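Uncharacterized protein MJ1460 (Methanocaldococcus jannaschii DSM 2661, PDB 2OSO) is of unknown function but binds a zinc ion, carries a V4R domain of the vinyl-4-reductase family and assembles from two copies. Local coordinates at residues F33-F36 against A37-I40; S49-L53 against Y54-E58. The protein carries 3 engineered substitutions. All blocks are in the same frame, centred on the assembly; numbering follows the deposited sequence.

Contact 1 (F33-F36 against A37-I40); sequences FGLF and ALVI
Gly34, Leu35 and Phe36 each offer a carbonyl to the amide four residues on, so the backbone of 33-40 runs as regular alpha-helix through three consecutive i to i+4 hydrogen bonds, with Leu38 N to Gly34 O, Val39 N to Leu35 O and Ile40 N to Phe36 O spanning 2.8 to 3.0 Å. Over this backbone the side chains meet sparingly. Leu35 and Val39, one turn apart, cross obliquely, and methyl CD1 of Leu35 comes 4.1 Å from CG2 of Val39. Two torsions explain the pairing. The leucine holds CG anti to its backbone N (chi1 -178°), which carries the branch forward along the helix toward the valine. In the valine it is CG1 that takes the anti place (chi1 169°), leaving CG2 anti to the carbonyl carbon and directed back along the helix, 3.3 Å from Leu35 O. The same leucine methyl, CD1, grazes CD2 of Leu38 at 4.4 Å.

These residues form the middle of helix 30-44; all eight are buried, and each lies within reach of the second subunit. Phe33 and Phe36 each meet the other's counterpart there, their ring planes inclined at about 55°, and Phe36 also stands edge-to-face with Phe119 of that subunit. Leu35 packs on Phe60, Val39 on Glu59 and Ile40 on Ile40, all three partners belonging to the second subunit.

Nearer the backbone, in the conformer given for Ile40, CG2 of this residue comes beside Phe36 O, 3.5 Å away.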
ATOM      1  N   PHE A  33      -1.704  -4.170  -1.340  1.00 27.17           N
ATOM      2  CA  PHE A  33      -1.216  -3.247  -0.340  1.00 27.99           C
ATOM      3  C   PHE A  33      -0.277  -4.030   0.597  1.00 26.78           C
ATOM      4  O   PHE A  33       0.812  -3.623   0.850  1.00 25.41           O
ATOM      5  CB  PHE A  33      -2.402  -2.626   0.408  1.00 32.24           C
ATOM      6  CG  PHE A  33      -2.014  -1.652   1.489  1.00 33.44           C
ATOM      7  CD1 PHE A  33      -1.656  -2.092   2.750  1.00 33.51           C
ATOM      8  CD2 PHE A  33      -2.080  -0.303   1.265  1.00 35.38           C
ATOM      9  CE1 PHE A  33      -1.320  -1.190   3.742  1.00 34.29           C
ATOM     10  CE2 PHE A  33      -1.734   0.609   2.283  1.00 35.85           C
ATOM     11  CZ  PHE A  33      -1.344   0.160   3.489  1.00 34.45           C
ATOM     12  N   GLY A  34      -0.662  -5.216   1.050  1.00 23.38           N
ATOM     13  CA  GLY A  34       0.231  -5.989   1.833  1.00 23.52           C
ATOM     14  C   GLY A  34       1.466  -6.490   1.154  1.00 20.78           C
ATOM     15  O   GLY A  34       2.507  -6.603   1.783  1.00 22.99           O
ATOM     16  N   LEU A  35       1.352  -6.834  -0.112  1.00 21.59           N
ATOM     17  CA  LEU A  35       2.489  -7.289  -0.915  1.00 19.70           C
ATOM     18  C   LEU A  35       3.553  -6.224  -1.017  1.00 21.46           C
ATOM     19  O   LEU A  35       4.744  -6.512  -0.986  1.00 19.34           O
ATOM     20  CB  LEU A  35       2.018  -7.713  -2.327  1.00 21.02           C
ATOM     21  CG  LEU A  35       3.165  -8.261  -3.202  1.00 20.01           C
ATOM     22  CD1 LEU A  35       3.807  -9.475  -2.588  1.00 22.54           C
ATOM     23  CD2 LEU A  35       2.797  -8.546  -4.640  1.00 21.72           C
ATOM     24  N   PHE A  36       3.123  -4.980  -1.121  1.00 21.13           N
ATOM     25  CA  PHE A  36       4.040  -3.847  -1.117  1.00 24.98           C
ATOM     26  C   PHE A  36       4.936  -3.829   0.133  1.00 22.14           C
ATOM     27  O   PHE A  36       6.166  -3.670   0.052  1.00 22.46           O
ATOM     28  CB  PHE A  36       3.244  -2.569  -1.245  1.00 28.68           C
ATOM     29  CG  PHE A  36       4.098  -1.351  -1.480  1.00 30.86           C
ATOM     30  CD1 PHE A  36       4.510  -1.045  -2.756  1.00 30.61           C
ATOM     31  CD2 PHE A  36       4.483  -0.540  -0.427  1.00 32.84           C
ATOM     32  CE1 PHE A  36       5.307   0.060  -3.007  1.00 30.52           C
ATOM     33  CE2 PHE A  36       5.306   0.581  -0.653  1.00 34.03           C
ATOM     34  CZ  PHE A  36       5.692   0.884  -1.960  1.00 32.28           C
ATOM     35  N   ALA A  37       4.307  -3.986   1.289  1.00 21.31           N
ATOM     36  CA  ALA A  37       4.980  -3.945   2.524  1.00 22.51           C
ATOM     37  C   ALA A  37       5.939  -5.148   2.582  1.00 21.68           C
ATOM     38  O   ALA A  37       7.047  -5.054   3.074  1.00 23.72           O
ATOM     39  CB  ALA A  37       3.942  -3.988   3.698  1.00 23.02           C
ATOM     40  N   LEU A  38       5.482  -6.297   2.103  1.00 22.80           N
ATOM     41  CA  LEU A  38       6.297  -7.515   2.111  1.00 23.85           C
ATOM     42  C   LEU A  38       7.550  -7.302   1.256  1.00 25.40           C
ATOM     43  O   LEU A  38       8.663  -7.732   1.624  1.00 23.69           O
ATOM     44  CB  LEU A  38       5.487  -8.697   1.556  1.00 25.50           C
ATOM     45  CG  LEU A  38       6.158 -10.069   1.455  1.00 25.96           C
ATOM     46  CD1 LEU A  38       5.054 -11.137   1.375  1.00 27.21           C
ATOM     47  CD2 LEU A  38       7.110 -10.164   0.259  1.00 26.95           C
ATOM     48  N   VAL A  39       7.361  -6.696   0.085  1.00 25.29           N
ATOM     49  CA  VAL A  39       8.491  -6.473  -0.830  1.00 27.46           C
ATOM     50  C   VAL A  39       9.481  -5.434  -0.259  1.00 27.69           C
ATOM     51  O   VAL A  39      10.685  -5.648  -0.310  1.00 28.59           O
ATOM     52  CB  VAL A  39       8.026  -6.153  -2.289  1.00 25.40           C
ATOM     53  CG1 VAL A  39       9.194  -5.657  -3.137  1.00 28.78           C
ATOM     54  CG2 VAL A  39       7.317  -7.388  -2.919  1.00 26.60           C
ATOM     55  N   ILE A  40       8.978  -4.346   0.311  0.50 27.68           N
ATOM     56  CA  ILE A  40       9.868  -3.320   0.853  0.50 27.87           C
ATOM     57  C   ILE A  40      10.511  -3.666   2.212  0.50 29.79           C
ATOM     58  O   ILE A  40      11.488  -3.022   2.585  0.50 27.50           O
ATOM     59  CB  ILE A  40       9.213  -1.919   0.891  0.50 27.75           C
ATOM     60  CG1 ILE A  40      10.290  -0.825   0.979  0.50 27.62           C
ATOM     61  CG2 ILE A  40       8.232  -1.756   2.054  0.50 25.93           C
ATOM     62  CD1 ILE A  40       9.715   0.524   0.874  0.50 27.24           C
TER

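Contact 2 (S49-L53 against Y54-E58)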
ATOM      1  N   SER A  49      18.648  -2.595   6.938  1.00 45.53           N
ATOM      2  CA  SER A  49      18.052  -2.155   8.214  1.00 44.71           C
ATOM      3  C   SER A  49      16.836  -3.017   8.642  1.00 44.09           C
ATOM      4  O   SER A  49      16.719  -4.172   8.200  1.00 44.48           O
ATOM      5  CB  SER A  49      17.706  -0.663   8.156  1.00 45.09           C
ATOM      6  N   GLU A  50      15.936  -2.438   9.440  0.50 43.76           N
ATOM      7  CA  GLU A  50      14.927  -3.198  10.184  0.50 43.57           C
ATOM      8  C   GLU A  50      13.836  -2.288  10.774  0.50 43.56           C
ATOM      9  O   GLU A  50      14.128  -1.166  11.218  0.50 43.88           O
ATOM     10  CB  GLU A  50      15.635  -3.926  11.328  0.50 44.33           C
ATOM     11  CG  GLU A  50      14.818  -4.913  12.117  0.50 44.51           C
ATOM     12  CD  GLU A  50      15.585  -5.398  13.320  0.50 44.34           C
ATOM     13  OE1 GLU A  50      16.643  -6.025  13.125  0.50 44.62           O
ATOM     14  OE2 GLU A  50      15.147  -5.134  14.458  0.50 44.57           O
ATOM     15  N   THR A  51      12.587  -2.766  10.780  1.00 42.82           N
ATOM     16  CA  THR A  51      11.457  -2.041  11.461  1.00 40.51           C
ATOM     17  C   THR A  51      10.267  -3.003  11.706  1.00 37.58           C
ATOM     18  O   THR A  51      10.435  -4.221  11.628  1.00 38.21           O
ATOM     19  CB  THR A  51      11.068  -0.697  10.695  1.00 40.66           C
ATOM     20  OG1 THR A  51      10.124   0.076  11.468  1.00 42.59           O
ATOM     21  CG2 THR A  51      10.542  -0.982   9.302  1.00 40.90           C
ATOM     22  N   SER A  52       9.089  -2.505  12.068  1.00 34.51           N
ATOM     23  CA  SER A  52       7.903  -3.398  12.157  1.00 30.66           C
ATOM     24  C   SER A  52       6.669  -2.731  11.591  1.00 26.64           C
ATOM     25  O   SER A  52       6.628  -1.530  11.452  1.00 26.35           O
ATOM     26  CB  SER A  52       7.645  -3.802  13.594  1.00 28.99           C
ATOM     27  OG  SER A  52       7.063  -2.751  14.290  1.00 28.18           O
ATOM     28  N   LEU A  53       5.662  -3.520  11.246  1.00 23.48           N
ATOM     29  CA  LEU A  53       4.387  -2.957  10.812  1.00 21.74           C
ATOM     30  C   LEU A  53       3.721  -2.050  11.892  1.00 21.90           C
ATOM     31  O   LEU A  53       3.062  -1.068  11.564  1.00 24.89           O
ATOM     32  CB  LEU A  53       3.446  -4.075  10.369  1.00 20.33           C
ATOM     33  CG  LEU A  53       3.799  -4.580   8.946  1.00 21.02           C
ATOM     34  CD1 LEU A  53       2.993  -5.756   8.602  1.00 23.19           C
ATOM     35  CD2 LEU A  53       3.534  -3.460   7.923  1.00 22.62           C
ATOM     36  N   TYR A  54       3.879  -2.410  13.155  1.00 22.61           N
ATOM     37  CA  TYR A  54       3.417  -1.562  14.257  1.00 22.36           C
ATOM     38  C   TYR A  54       4.117  -0.209  14.242  1.00 23.28           C
ATOM     39  O   TYR A  54       3.478   0.838  14.301  1.00 22.16           O
ATOM     40  CB  TYR A  54       3.683  -2.257  15.569  1.00 23.59           C
ATOM     41  CG  TYR A  54       3.178  -1.493  16.775  1.00 22.85           C
ATOM     42  CD1 TYR A  54       1.871  -1.587  17.160  1.00 22.46           C
ATOM     43  CD2 TYR A  54       4.024  -0.705  17.527  1.00 23.92           C
ATOM     44  CE1 TYR A  54       1.376  -0.880  18.256  1.00 23.06           C
ATOM     45  CE2 TYR A  54       3.537   0.017  18.647  1.00 22.97           C
ATOM     46  CZ  TYR A  54       2.209  -0.100  19.011  1.00 22.82           C
ATOM     47  OH  TYR A  54       1.677   0.608  20.100  1.00 23.81           O
ATOM     48  N   GLU A  55       5.421  -0.205  14.156  1.00 25.69           N
ATOM     49  CA  GLU A  55       6.129   1.070  14.163  1.00 26.81           C
ATOM     50  C   GLU A  55       5.828   1.947  12.947  1.00 25.51           C
ATOM     51  O   GLU A  55       5.632   3.152  13.072  1.00 24.93           O
ATOM     52  CB  GLU A  55       7.619   0.827  14.322  1.00 30.47           C
ATOM     53  CG  GLU A  55       7.958   0.262  15.680  1.00 32.86           C
ATOM     54  CD  GLU A  55       9.393  -0.187  15.753  1.00 35.06           C
ATOM     55  OE1 GLU A  55      10.274   0.593  15.280  1.00 37.60           O
ATOM     56  OE2 GLU A  55       9.612  -1.306  16.291  1.00 39.07           O
ATOM     57  N   ILE A  56       5.716   1.343  11.767  1.00 24.95           N
ATOM     58  CA  ILE A  56       5.229   2.061  10.602  1.00 22.64           C
ATOM     59  C   ILE A  56       3.798   2.619  10.752  1.00 23.67           C
ATOM     60  O   ILE A  56       3.507   3.734  10.324  1.00 23.80           O
ATOM     61  CB  ILE A  56       5.361   1.186   9.290  1.00 22.48           C
ATOM     62  CG1 ILE A  56       6.798   0.702   9.071  1.00 22.12           C
ATOM     63  CG2 ILE A  56       4.873   1.977   8.063  1.00 22.72           C
ATOM     64  CD1 ILE A  56       7.762   1.877   8.689  1.00 26.97           C
ATOM     65  N   GLY A  57       2.876   1.841  11.301  1.00 22.71           N
ATOM     66  CA  GLY A  57       1.544   2.323  11.662  1.00 24.35           C
ATOM     67  C   GLY A  57       1.579   3.507  12.611  1.00 24.33           C
ATOM     68  O   GLY A  57       0.888   4.510  12.375  1.00 24.70           O
ATOM     69  N   GLU A  58       2.439   3.454  13.626  1.00 24.67           N
ATOM     70  CA  GLU A  58       2.636   4.656  14.490  1.00 26.01           C
ATOM     71  C   GLU A  58       2.945   5.890  13.688  1.00 26.91           C
ATOM     72  O   GLU A  58       2.318   6.930  13.863  1.00 23.35           O
ATOM     73  CB  GLU A  58       3.725   4.469  15.560  1.00 25.84           C
ATOM     74  CG  GLU A  58       3.421   3.359  16.571  1.00 26.55           C
ATOM     75  CD  GLU A  58       4.524   3.230  17.584  1.00 26.71           C
ATOM     76  OE1 GLU A  58       5.522   2.567  17.255  1.00 25.94           O
ATOM     77  OE2 GLU A  58       4.390   3.795  18.692  1.00 26.77           O
TER
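Ser52 sets its hydroxyl at the N-terminal end of helix 53-64, where OG accepts from Glu55 N at 3.0 Å with a nearly straight N-H...O angle of 170°. With chi1 at 76°, OG stands between the serine's own backbone N and carbonyl carbon, and from there it faces the amide three residues on. The extended Glu55 side chain runs past the same oxygen, its CG 3.4 Å from Ser52 OG. Ser52 O is used as well, taking Ile56 N at 3.0 Å, and Leu53 O takes Gly57 N at 2.9 Å; Ser52 N, by contrast, is buried without a partner. An alanine here would remove the hydroxyl and is likely to leave the amide of Glu55 without its capping partner, fraying the start of the helix. Thr51 crosses Ile56 at about a right angle, its CG2 4.0 Å from CD1 of the isoleucine. In Tyr54, CG anti to the backbone N (chi1 -177°) carries the ring to Ala121 and Ala125 of helix 118-132, and its OH is hydrogen-bonded to Val138 N. Leu53 N donates to Glu6 OE2 of the second subunit. The Ser52 OG bond to Glu55 N is a serine N-cap, where an extended loop passes into an alpha-helix.

Contact 1 comes first along the chain, within helix 30-44, and the next helix, 53-64, begins with contact 2, which also takes in the loop leading to it. Their centres are about 13 Å apart, yet the helices touch where Ala37 CB packs 4.3 Å from Leu53 CD2. One is a helix interior and the other a helix beginning, so the pair illustrates how local backbone order is both continued and started. Both also reach the second subunit, which places this helical part of the chain at the dimer interface. The zinc ion lies about 12 Å from the side chain of Tyr54, so contact 2 sits between that interface and the zinc-bearing part of the chain.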